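Local atomic coordinates of flavin-containing monooxygenase (Allium sativum, PDB entry 6WPU), a protein that probably oxygenates the sulfur atom of S-allyl-L-cysteine, using bound flavin-adenine dinucleotide as the cofactor of a garlic S-monooxygenase. Residues E96-L101 with E121-Y126; A189-I194 with G199-S204; P301-N306 with L332-I337. One frame throughout, in Å; residues are numbered along the deposited sequence.

Interaction 1 (E96-L101 with E121-Y126); sequences EVMGFL and EEVLDY. With FAD (flavin-adenine dinucleotide), chain B.
Phe100 and Tyr126 meet where the chain leaves helix 95-98 and passes helix 120-133, beside the flavin pocket of this FAD-binding fold. The tight part is the phenol oxygen. Phe100 N donates a bent hydrogen bond to Tyr126 OH (2.9 Å, N-H...O angle 136°), and the hydroxyl in turn bonds the carbonyl oxygen of Tyr103. Gly99 CA also lies only 3.4 Å from Tyr126 OH, where a side chain at position 99 would be crowded. The Phe100 ring comes in obliquely, CD2 being 4.0 Å from Tyr126 CE2, and is met in turn by the rings of Phe130 and Phe344. With CG anti to the backbone N (chi1 170°), Tyr126 sends its ring out to the chain just past the end of helix 95-98. A phenylalanine here would probably keep the ring packing but leave Phe100 N and the Tyr103 carbonyl without their shared partner. By contrast, the helix face bearing Glu121, Leu124 and Asp125 is the solvent side and adds nothing to the contact. Between the segments the touch is lighter near the cofactor: Met98 CE rests 4.0 Å from Val123 CG2. Met98 SD accepts a weak hydrogen bond of 3.4 Å from N3 of the flavin.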
loop_
_atom_site.group_PDB
_atom_site.type_symbol
_atom_site.label_atom_id
_atom_site.label_comp_id
_atom_site.label_asym_id
_atom_site.label_seq_id
_atom_site.Cartn_x
_atom_site.Cartn_y
_atom_site.Cartn_z
ATOM N N GLU A 96 7.843 15.322 4.379
ATOM C CA GLU A 96 7.905 16.172 3.190
ATOM C C GLU A 96 7.736 15.352 1.918
ATOM O O GLU A 96 7.101 15.803 0.957
ATOM C CB GLU A 96 9.223 16.956 3.132
ATOM C CG GLU A 96 9.487 17.912 4.299
ATOM C CD GLU A 96 10.183 17.220 5.476
ATOM O OE1 GLU A 96 10.588 16.043 5.332
ATOM O OE2 GLU A 96 10.322 17.858 6.543
ATOM N N VAL A 97 8.296 14.139 1.901
ATOM C CA VAL A 97 8.246 13.276 0.722
ATOM C C VAL A 97 6.837 12.740 0.493
ATOM O O VAL A 97 6.416 12.560 -0.656
ATOM C CB VAL A 97 9.282 12.141 0.880
ATOM C CG1 VAL A 97 8.859 10.866 0.152
ATOM C CG2 VAL A 97 10.618 12.591 0.389
ATOM N N MET A 98 6.081 12.504 1.569
ATOM C CA MET A 98 4.818 11.776 1.491
ATOM C C MET A 98 3.640 12.593 0.973
ATOM O O MET A 98 2.663 12.000 0.503
ATOM C CB MET A 98 4.433 11.249 2.867
ATOM C CG MET A 98 5.241 10.084 3.343
ATOM S SD MET A 98 4.730 9.647 5.014
ATOM C CE MET A 98 2.986 9.292 4.825
ATOM N N GLY A 99 3.677 13.917 1.084
ATOM C CA GLY A 99 2.479 14.706 0.839
ATOM C C GLY A 99 2.072 14.762 -0.626
ATOM O O GLY A 99 2.890 14.672 -1.537
ATOM N N PHE A 100 0.767 14.907 -0.849
ATOM C CA PHE A 100 0.271 15.268 -2.172
ATOM C C PHE A 100 1.006 16.489 -2.724
ATOM O O PHE A 100 1.428 17.385 -1.985
ATOM C CB PHE A 100 -1.230 15.534 -2.113
ATOM C CG PHE A 100 -2.045 14.300 -1.805
ATOM C CD1 PHE A 100 -2.136 13.278 -2.728
ATOM C CD2 PHE A 100 -2.725 14.179 -0.603
ATOM C CE1 PHE A 100 -2.876 12.155 -2.459
ATOM C CE2 PHE A 100 -3.472 13.063 -0.322
ATOM C CZ PHE A 100 -3.549 12.034 -1.247
ATOM N N LEU A 101 1.159 16.509 -4.050
ATOM C CA LEU A 101 2.006 17.504 -4.704
ATOM C C LEU A 101 1.528 18.934 -4.465
ATOM O O LEU A 101 2.339 19.868 -4.473
ATOM C CB LEU A 101 2.069 17.212 -6.206
ATOM C CG LEU A 101 2.705 15.857 -6.526
ATOM C CD1 LEU A 101 2.612 15.548 -8.001
ATOM C CD2 LEU A 101 4.154 15.822 -6.040
ATOM N N GLU A 121 -1.243 8.482 13.455
ATOM C CA GLU A 121 -2.305 9.441 13.762
ATOM C C GLU A 121 -2.114 10.740 12.995
ATOM O O GLU A 121 -3.088 11.365 12.561
ATOM C CB GLU A 121 -2.347 9.725 15.264
ATOM C CG GLU A 121 -3.499 9.070 16.000
ATOM C CD GLU A 121 -3.234 8.935 17.492
ATOM O OE1 GLU A 121 -3.396 7.814 18.020
ATOM O OE2 GLU A 121 -2.853 9.944 18.130
ATOM N N GLU A 122 -0.865 11.166 12.829
ATOM C CA GLU A 122 -0.599 12.409 12.123
ATOM C C GLU A 122 -0.911 12.272 10.640
ATOM O O GLU A 122 -1.357 13.234 10.011
ATOM C CB GLU A 122 0.857 12.826 12.347
ATOM C CG GLU A 122 1.255 14.176 11.757
ATOM C CD GLU A 122 0.775 15.390 12.570
ATOM O OE1 GLU A 122 0.998 16.528 12.098
ATOM O OE2 GLU A 122 0.190 15.219 13.664
ATOM N N VAL A 123 -0.703 11.087 10.067
ATOM C CA VAL A 123 -1.027 10.896 8.659
ATOM C C VAL A 123 -2.536 10.894 8.468
ATOM O O VAL A 123 -3.062 11.503 7.523
ATOM C CB VAL A 123 -0.388 9.601 8.133
ATOM C CG1 VAL A 123 -0.689 9.421 6.654
ATOM C CG2 VAL A 123 1.093 9.607 8.390
ATOM N N LEU A 124 -3.257 10.225 9.374
ATOM C CA LEU A 124 -4.710 10.212 9.288
ATOM C C LEU A 124 -5.278 11.623 9.384
ATOM O O LEU A 124 -6.177 11.992 8.617
ATOM C CB LEU A 124 -5.305 9.323 10.377
ATOM C CG LEU A 124 -6.840 9.243 10.366
ATOM C CD1 LEU A 124 -7.307 8.551 9.099
ATOM C CD2 LEU A 124 -7.371 8.522 11.603
ATOM N N ASP A 125 -4.764 12.426 10.319
ATOM C CA ASP A 125 -5.231 13.798 10.439
ATOM C C ASP A 125 -4.970 14.568 9.149
ATOM O O ASP A 125 -5.804 15.365 8.710
ATOM C CB ASP A 125 -4.554 14.477 11.634
ATOM C CG ASP A 125 -5.090 15.888 11.894
ATOM O OD1 ASP A 125 -6.318 16.043 12.091
ATOM O OD2 ASP A 125 -4.280 16.844 11.910
ATOM N N TYR A 126 -3.827 14.310 8.514
ATOM C CA TYR A 126 -3.518 14.937 7.236
ATOM C C TYR A 126 -4.554 14.568 6.177
ATOM O O TYR A 126 -5.064 15.439 5.464
ATOM C CB TYR A 126 -2.106 14.531 6.810
ATOM C CG TYR A 126 -1.710 14.907 5.402
ATOM C CD1 TYR A 126 -1.303 16.202 5.087
ATOM C CD2 TYR A 126 -1.722 13.959 4.386
ATOM C CE1 TYR A 126 -0.929 16.539 3.791
ATOM C CE2 TYR A 126 -1.350 14.285 3.100
ATOM C CZ TYR A 126 -0.954 15.574 2.807
ATOM O OH TYR A 126 -0.594 15.882 1.518
HETATM P PA FAD B . -6.207 1.847 1.602
HETATM O O1A FAD B . -5.579 2.757 2.660
HETATM O O2A FAD B . -6.287 0.419 1.811
HETATM O O5B FAD B . -7.659 2.183 1.340
HETATM C C5B FAD B . -8.607 1.434 0.589
HETATM C C4B FAD B . -10.049 1.798 1.009
HETATM O O4B FAD B . -11.041 1.185 0.233
HETATM C C3B FAD B . -10.341 1.462 2.447
HETATM O O3B FAD B . -10.861 2.562 3.119
HETATM C C2B FAD B . -11.356 0.377 2.380
HETATM O O2B FAD B . -12.235 0.379 3.447
HETATM C C1B FAD B . -12.044 0.709 1.088
HETATM N N9A FAD B . -12.671 -0.424 0.446
HETATM C C8A FAD B . -12.072 -1.657 0.214
HETATM N N7A FAD B . -12.939 -2.474 -0.396
HETATM C C5A FAD B . -14.158 -1.813 -0.570
HETATM C C6A FAD B . -15.391 -2.161 -1.119
HETATM N N6A FAD B . -15.620 -3.469 -1.684
HETATM N N1A FAD B . -16.385 -1.255 -1.150
HETATM C C2A FAD B . -16.230 -0.010 -0.629
HETATM N N3A FAD B . -15.054 0.373 -0.081
HETATM C C4A FAD B . -14.008 -0.498 -0.036
HETATM N N1 FAD B . 2.847 5.003 2.704
HETATM C C2 FAD B . 3.486 6.246 3.051
HETATM O O2 FAD B . 3.382 7.316 2.232
HETATM N N3 FAD B . 4.295 6.334 4.161
HETATM C C4 FAD B . 4.439 5.252 5.005
HETATM O O4 FAD B . 5.216 5.312 6.114
HETATM C C4X FAD B . 3.619 4.039 4.821
HETATM N N5 FAD B . 3.590 3.056 5.803
HETATM C C5X FAD B . 2.777 1.941 5.624
HETATM C C6 FAD B . 2.758 0.943 6.608
HETATM C C7 FAD B . 1.934 -0.163 6.434
HETATM C C7M FAD B . 1.930 -1.234 7.492
HETATM C C8 FAD B . 1.140 -0.285 5.295
HETATM C C8M FAD B . 0.253 -1.469 5.076
HETATM C C9 FAD B . 1.161 0.707 4.310
HETATM C C9A FAD B . 1.976 1.818 4.473
HETATM N N10 FAD B . 1.983 2.846 3.468
HETATM C C10 FAD B . 2.801 3.972 3.637
HETATM C "C1'" FAD B . 1.181 2.695 2.245
HETATM C "C2'" FAD B . -0.308 2.967 2.290
HETATM O "O2'" FAD B . -0.963 1.883 1.773
HETATM C "C3'" FAD B . -0.531 4.141 1.364
HETATM O "O3'" FAD B . -0.001 5.192 2.075
HETATM C "C4'" FAD B . -1.985 4.458 1.032
HETATM O "O4'" FAD B . -2.684 4.484 2.222
HETATM C "C5'" FAD B . -2.671 3.543 0.013
HETATM O "O5'" FAD B . -4.025 3.836 0.205
HETATM P P FAD B . -5.295 3.271 -0.554
HETATM O O1P FAD B . -6.441 4.348 -0.652
HETATM O O2P FAD B . -4.719 2.652 -1.889
HETATM O O3P FAD B . -5.571 1.857 0.240
#

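Interaction 2 (A189-I194 with G199-S204); sequences AEIPGI and GKQMHS
Gln201 OE1 accepts a hydrogen bond from His292 NE2 on the neighbouring strand 289-292, and the same oxygen lies 3.7 Å from Ile194 CG1 and 4.0 Å from Ile191 CD1. The amide is thus held at its oxygen and pressed by hydrocarbon on one flat side. Ile194 does most of this: its CG1 stands above the amide plane, 3.6 Å from Gln201 NE2, and its CD1 sits almost straight over Gln201 CD at 4.0 Å. Ile191 reaches the same side of the plane, but farther out, beyond the oxygen. The glutamine comes to meet them from strand 200-203, an unstaggered chi1 of -122° and an extended chain beyond CG carrying the amide across to the isoleucines. In segment 189-194 a type II beta turn from Ile191 to Ile194 brings the two isoleucines together, closed by Ile194 N to Ile191 O at 3.3 Å, with Gly193 at the positive phi usual for its third position. The turn lies against a mixed sheet, in what is probably the NADPH-binding domain as in related flavin monooxygenases. There strand 200-203 runs parallel to 289-292, and His292 ties both segments, its ND1 accepting from Ala189 N. With no hydrogen bond passing directly between turn and strand, the contact itself depends on van der Waals fit, and the histidine supplies the directional bond that probably limits rotation of the amide.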
loop_
_atom_site.group_PDB
_atom_site.type_symbol
_atom_site.label_atom_id
_atom_site.label_comp_id
_atom_site.label_asym_id
_atom_site.label_seq_id
_atom_site.Cartn_x
_atom_site.Cartn_y
_atom_site.Cartn_z
ATOM N N ALA A 189 4.604 -17.144 4.000
ATOM C CA ALA A 189 5.850 -17.849 3.768
ATOM C C ALA A 189 5.591 -19.353 3.749
ATOM O O ALA A 189 4.610 -19.839 4.316
ATOM C CB ALA A 189 6.869 -17.501 4.854
ATOM N N GLU A 190 6.460 -20.085 3.059
ATOM C CA GLU A 190 6.435 -21.541 3.062
ATOM C C GLU A 190 7.486 -22.003 4.059
ATOM O O GLU A 190 8.683 -21.847 3.812
ATOM C CB GLU A 190 6.711 -22.100 1.670
ATOM C CG GLU A 190 5.499 -22.060 0.761
ATOM C CD GLU A 190 4.423 -23.041 1.195
ATOM O OE1 GLU A 190 4.755 -24.234 1.391
ATOM O OE2 GLU A 190 3.251 -22.617 1.350
ATOM N N ILE A 191 7.042 -22.551 5.182
ATOM C CA ILE A 191 7.919 -22.912 6.293
ATOM C C ILE A 191 8.057 -24.431 6.325
ATOM O O ILE A 191 7.057 -25.133 6.538
ATOM C CB ILE A 191 7.388 -22.391 7.637
ATOM C CG1 ILE A 191 6.992 -20.918 7.547
ATOM C CG2 ILE A 191 8.442 -22.572 8.721
ATOM C CD1 ILE A 191 6.111 -20.453 8.734
ATOM N N PRO A 192 9.262 -24.972 6.151
ATOM C CA PRO A 192 9.449 -26.429 6.245
ATOM C C PRO A 192 9.062 -26.961 7.620
ATOM O O PRO A 192 9.456 -26.413 8.649
ATOM C CB PRO A 192 10.951 -26.614 5.981
ATOM C CG PRO A 192 11.410 -25.332 5.360
ATOM C CD PRO A 192 10.519 -24.255 5.892
ATOM N N GLY A 193 8.292 -28.051 7.625
ATOM C CA GLY A 193 7.899 -28.713 8.853
ATOM C C GLY A 193 6.815 -28.023 9.650
ATOM O O GLY A 193 6.519 -28.455 10.766
ATOM N N ILE A 194 6.202 -26.967 9.115
ATOM C CA ILE A 194 5.284 -26.161 9.911
ATOM C C ILE A 194 4.062 -26.961 10.356
ATOM O O ILE A 194 3.449 -26.632 11.376
ATOM C CB ILE A 194 4.884 -24.889 9.130
ATOM C CG1 ILE A 194 4.263 -23.858 10.073
ATOM C CG2 ILE A 194 3.937 -25.215 7.983
ATOM C CD1 ILE A 194 5.237 -23.321 11.111
ATOM N N GLY A 199 3.372 -24.315 18.077
ATOM C CA GLY A 199 3.222 -22.996 18.658
ATOM C C GLY A 199 2.192 -22.121 17.961
ATOM O O GLY A 199 1.321 -22.588 17.225
ATOM N N LYS A 200 2.290 -20.821 18.227
ATOM C CA LYS A 200 1.352 -19.842 17.691
ATOM C C LYS A 200 1.858 -19.304 16.356
ATOM O O LYS A 200 2.997 -18.836 16.254
ATOM C CB LYS A 200 1.154 -18.679 18.662
ATOM C CG LYS A 200 0.523 -19.032 20.003
ATOM C CD LYS A 200 0.312 -17.772 20.829
ATOM C CE LYS A 200 -0.100 -18.099 22.257
ATOM N NZ LYS A 200 1.074 -18.599 23.040
ATOM N N GLN A 201 0.998 -19.348 15.350
ATOM C CA GLN A 201 1.290 -18.854 14.012
ATOM C C GLN A 201 0.343 -17.703 13.718
ATOM O O GLN A 201 -0.863 -17.823 13.964
ATOM C CB GLN A 201 1.097 -19.963 12.979
ATOM C CG GLN A 201 2.289 -20.277 12.142
ATOM C CD GLN A 201 1.936 -21.132 10.938
ATOM O OE1 GLN A 201 2.286 -20.793 9.802
ATOM N NE2 GLN A 201 1.253 -22.248 11.178
ATOM N N MET A 202 0.882 -16.590 13.215
ATOM C CA MET A 202 0.063 -15.428 12.889
ATOM C C MET A 202 0.683 -14.673 11.720
ATOM O O MET A 202 1.862 -14.835 11.400
ATOM C CB MET A 202 -0.082 -14.482 14.084
ATOM C CG MET A 202 1.264 -13.953 14.583
ATOM S SD MET A 202 1.119 -12.760 15.929
ATOM C CE MET A 202 0.187 -11.433 15.134
ATOM N N HIS A 203 -0.139 -13.844 11.084
ATOM C CA HIS A 203 0.311 -12.903 10.068
ATOM C C HIS A 203 0.413 -11.526 10.710
ATOM O O HIS A 203 -0.359 -11.190 11.607
ATOM C CB HIS A 203 -0.653 -12.871 8.869
ATOM C CG HIS A 203 -0.101 -12.160 7.669
ATOM N ND1 HIS A 203 -0.174 -10.791 7.512
ATOM C CD2 HIS A 203 0.552 -12.629 6.577
ATOM C CE1 HIS A 203 0.413 -10.449 6.376
ATOM N NE2 HIS A 203 0.860 -11.547 5.791
ATOM N N SER A 204 1.398 -10.745 10.270
ATOM C CA SER A 204 1.580 -9.394 10.797
ATOM C C SER A 204 0.375 -8.504 10.560
ATOM O O SER A 204 0.262 -7.456 11.207
ATOM C CB SER A 204 2.796 -8.733 10.149
ATOM O OG SER A 204 2.611 -8.600 8.746
#

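Interaction 3 (P301-N306 with L332-I337); sequences PFLNTN and LSFVGI. With SO4 (sulfate ion), chain E.
No main-chain bond joins the loop 301-306 to strand 332-334: the backbones stay well apart, Thr305 CA and Leu332 CA being 9.7 Å from each other, and side chains span the gap. Leu303 is the chief bridge. Its CD2 methyl meets the edge of the Phe334 ring near the ring plane, 3.4 Å from Phe334 CZ, the two side chains approaching from opposite directions; CD1 of Leu303 lies more loosely, 4.4 Å from Leu332 CD2. Leu332 CD2 is also 4.1 Å from Thr305 CG2, those side chains crossing at about a right angle. Strand 332-334 is an edge strand, next to 175-178, of the five-stranded parallel sheet of the Rossmann-type FAD domain, and the loop lies between it and strand 144-151, where Leu303 touches Val149. Phe334 is packed further by Phe300, edge-to-face, while Phe302 of the loop touches the FAD. Thr305 serves two neighbourhoods: a chi1 of 62° places OG1 between the backbone N and the carbonyl carbon, where it bonds Val309 N, and leaves CG2 for Leu332. On the loop's outer side a sulfate, probably from the crystallisation liquor, is held by two amides, Thr305 N to O4 (3.1 Å, 159°) and Asn306 N to O3 (2.9 Å).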
loop_
_atom_site.group_PDB
_atom_site.type_symbol
_atom_site.label_atom_id
_atom_site.label_comp_id
_atom_site.label_asym_id
_atom_site.label_seq_id
_atom_site.Cartn_x
_atom_site.Cartn_y
_atom_site.Cartn_z
ATOM N N PRO A 301 -12.751 -9.011 -4.981
ATOM C CA PRO A 301 -13.844 -9.992 -5.124
ATOM C C PRO A 301 -15.077 -9.434 -5.848
ATOM O O PRO A 301 -15.799 -10.179 -6.523
ATOM C CB PRO A 301 -14.143 -10.387 -3.671
ATOM C CG PRO A 301 -13.603 -9.245 -2.833
ATOM C CD PRO A 301 -12.421 -8.713 -3.576
ATOM N N PHE A 302 -15.302 -8.133 -5.779
ATOM C CA PHE A 302 -16.498 -7.546 -6.361
ATOM C C PHE A 302 -16.414 -7.402 -7.873
ATOM O O PHE A 302 -17.433 -7.117 -8.514
ATOM C CB PHE A 302 -16.729 -6.182 -5.721
ATOM C CG PHE A 302 -15.490 -5.324 -5.692
ATOM C CD1 PHE A 302 -15.127 -4.580 -6.801
ATOM C CD2 PHE A 302 -14.671 -5.293 -4.573
ATOM C CE1 PHE A 302 -13.975 -3.785 -6.797
ATOM C CE2 PHE A 302 -13.522 -4.501 -4.556
ATOM C CZ PHE A 302 -13.176 -3.741 -5.674
ATOM N N LEU A 303 -15.234 -7.571 -8.462
ATOM C CA LEU A 303 -14.995 -7.103 -9.819
ATOM C C LEU A 303 -15.239 -8.232 -10.817
ATOM O O LEU A 303 -14.555 -9.259 -10.780
ATOM C CB LEU A 303 -13.576 -6.555 -9.941
ATOM C CG LEU A 303 -13.256 -5.945 -11.299
ATOM C CD1 LEU A 303 -14.309 -4.891 -11.682
ATOM C CD2 LEU A 303 -11.852 -5.364 -11.276
ATOM N N ASN A 304 -16.206 -8.032 -11.716
ATOM C CA ASN A 304 -16.565 -9.022 -12.730
ATOM C C ASN A 304 -16.234 -8.466 -14.110
ATOM O O ASN A 304 -16.934 -7.581 -14.610
ATOM C CB ASN A 304 -18.038 -9.404 -12.619
ATOM C CG ASN A 304 -18.382 -9.977 -11.240
ATOM O OD1 ASN A 304 -19.267 -9.479 -10.546
ATOM N ND2 ASN A 304 -17.652 -11.009 -10.828
ATOM N N THR A 305 -15.170 -8.995 -14.721
ATOM C CA THR A 305 -14.708 -8.574 -16.040
ATOM C C THR A 305 -14.728 -9.706 -17.063
ATOM O O THR A 305 -14.196 -9.530 -18.163
ATOM C CB THR A 305 -13.292 -7.997 -15.944
ATOM O OG1 THR A 305 -12.382 -9.012 -15.476
ATOM C CG2 THR A 305 -13.269 -6.824 -14.977
ATOM N N ASN A 306 -15.315 -10.861 -16.728
ATOM C CA ASN A 306 -15.337 -12.036 -17.610
ATOM C C ASN A 306 -13.927 -12.506 -17.967
ATOM O O ASN A 306 -13.667 -12.959 -19.086
ATOM C CB ASN A 306 -16.149 -11.768 -18.876
ATOM C CG ASN A 306 -17.597 -12.131 -18.714
ATOM O OD1 ASN A 306 -18.401 -11.323 -18.253
ATOM N ND2 ASN A 306 -17.942 -13.361 -19.086
ATOM N N LEU A 332 -12.824 1.497 -17.154
ATOM C CA LEU A 332 -12.382 0.851 -15.926
ATOM C C LEU A 332 -10.912 1.188 -15.724
ATOM O O LEU A 332 -10.122 1.110 -16.670
ATOM C CB LEU A 332 -12.614 -0.663 -15.973
ATOM C CG LEU A 332 -12.159 -1.424 -14.719
ATOM C CD1 LEU A 332 -13.037 -1.078 -13.509
ATOM C CD2 LEU A 332 -12.155 -2.920 -14.975
ATOM N N SER A 333 -10.557 1.595 -14.507
ATOM C CA SER A 333 -9.175 1.924 -14.183
ATOM C C SER A 333 -8.897 1.610 -12.713
ATOM O O SER A 333 -9.820 1.450 -11.899
ATOM C CB SER A 333 -8.880 3.391 -14.482
ATOM O OG SER A 333 -9.698 4.227 -13.685
ATOM N N PHE A 334 -7.605 1.529 -12.383
ATOM C CA PHE A 334 -7.145 1.203 -11.033
ATOM C C PHE A 334 -6.165 2.264 -10.559
ATOM O O PHE A 334 -5.218 2.593 -11.282
ATOM C CB PHE A 334 -6.457 -0.175 -10.987
ATOM C CG PHE A 334 -7.367 -1.330 -11.300
ATOM C CD1 PHE A 334 -7.721 -1.609 -12.611
ATOM C CD2 PHE A 334 -7.854 -2.139 -10.284
ATOM C CE1 PHE A 334 -8.563 -2.676 -12.910
ATOM C CE2 PHE A 334 -8.694 -3.217 -10.570
ATOM C CZ PHE A 334 -9.049 -3.481 -11.887
ATOM N N VAL A 335 -6.368 2.780 -9.342
ATOM C CA VAL A 335 -5.433 3.728 -8.735
ATOM C C VAL A 335 -4.720 3.038 -7.572
ATOM O O VAL A 335 -5.360 2.411 -6.721
ATOM C CB VAL A 335 -6.137 5.017 -8.273
ATOM C CG1 VAL A 335 -5.160 5.923 -7.513
ATOM C CG2 VAL A 335 -6.672 5.786 -9.469
ATOM N N GLY A 336 -3.394 3.142 -7.547
ATOM C CA GLY A 336 -2.626 2.659 -6.413
ATOM C C GLY A 336 -2.172 1.214 -6.489
ATOM O O GLY A 336 -1.823 0.641 -5.452
ATOM N N ILE A 337 -2.186 0.607 -7.681
ATOM C CA ILE A 337 -1.635 -0.742 -7.841
ATOM C C ILE A 337 -0.141 -0.811 -7.520
ATOM O O ILE A 337 0.274 -1.752 -6.830
ATOM C CB ILE A 337 -1.945 -1.278 -9.253
ATOM C CG1 ILE A 337 -3.461 -1.460 -9.478
ATOM C CG2 ILE A 337 -1.195 -2.574 -9.509
ATOM C CD1 ILE A 337 -4.104 -2.457 -8.575
HETATM S S SO4 E . -14.939 -12.630 -13.533
HETATM O O1 SO4 E . -14.421 -13.965 -13.839
HETATM O O2 SO4 E . -15.261 -12.578 -12.103
HETATM O O3 SO4 E . -16.147 -12.358 -14.330
HETATM O O4 SO4 E . -13.910 -11.633 -13.850
#

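In the fold
The three contacts show that chemistry differs with place in the fold. Interaction 1 is fully buried and is the only one of the three with a direct hydrogen bond between its segments; interaction 3 is partly buried and wholly apolar across the gap; interaction 2, at the surface, sets isoleucines against an amide. None shares a helix or strand with another. Interactions 1 and 3 both border the FAD pocket, through Met98 at the flavin ring and through Phe302, yet their nearest atoms are about 8 Å apart. Interaction 2 lies on the mixed sheet, whereas interaction 3 uses an edge strand of the parallel one; the centres of interactions 1 and 2 are about 34 Å apart, on opposite sides of the chain's centre.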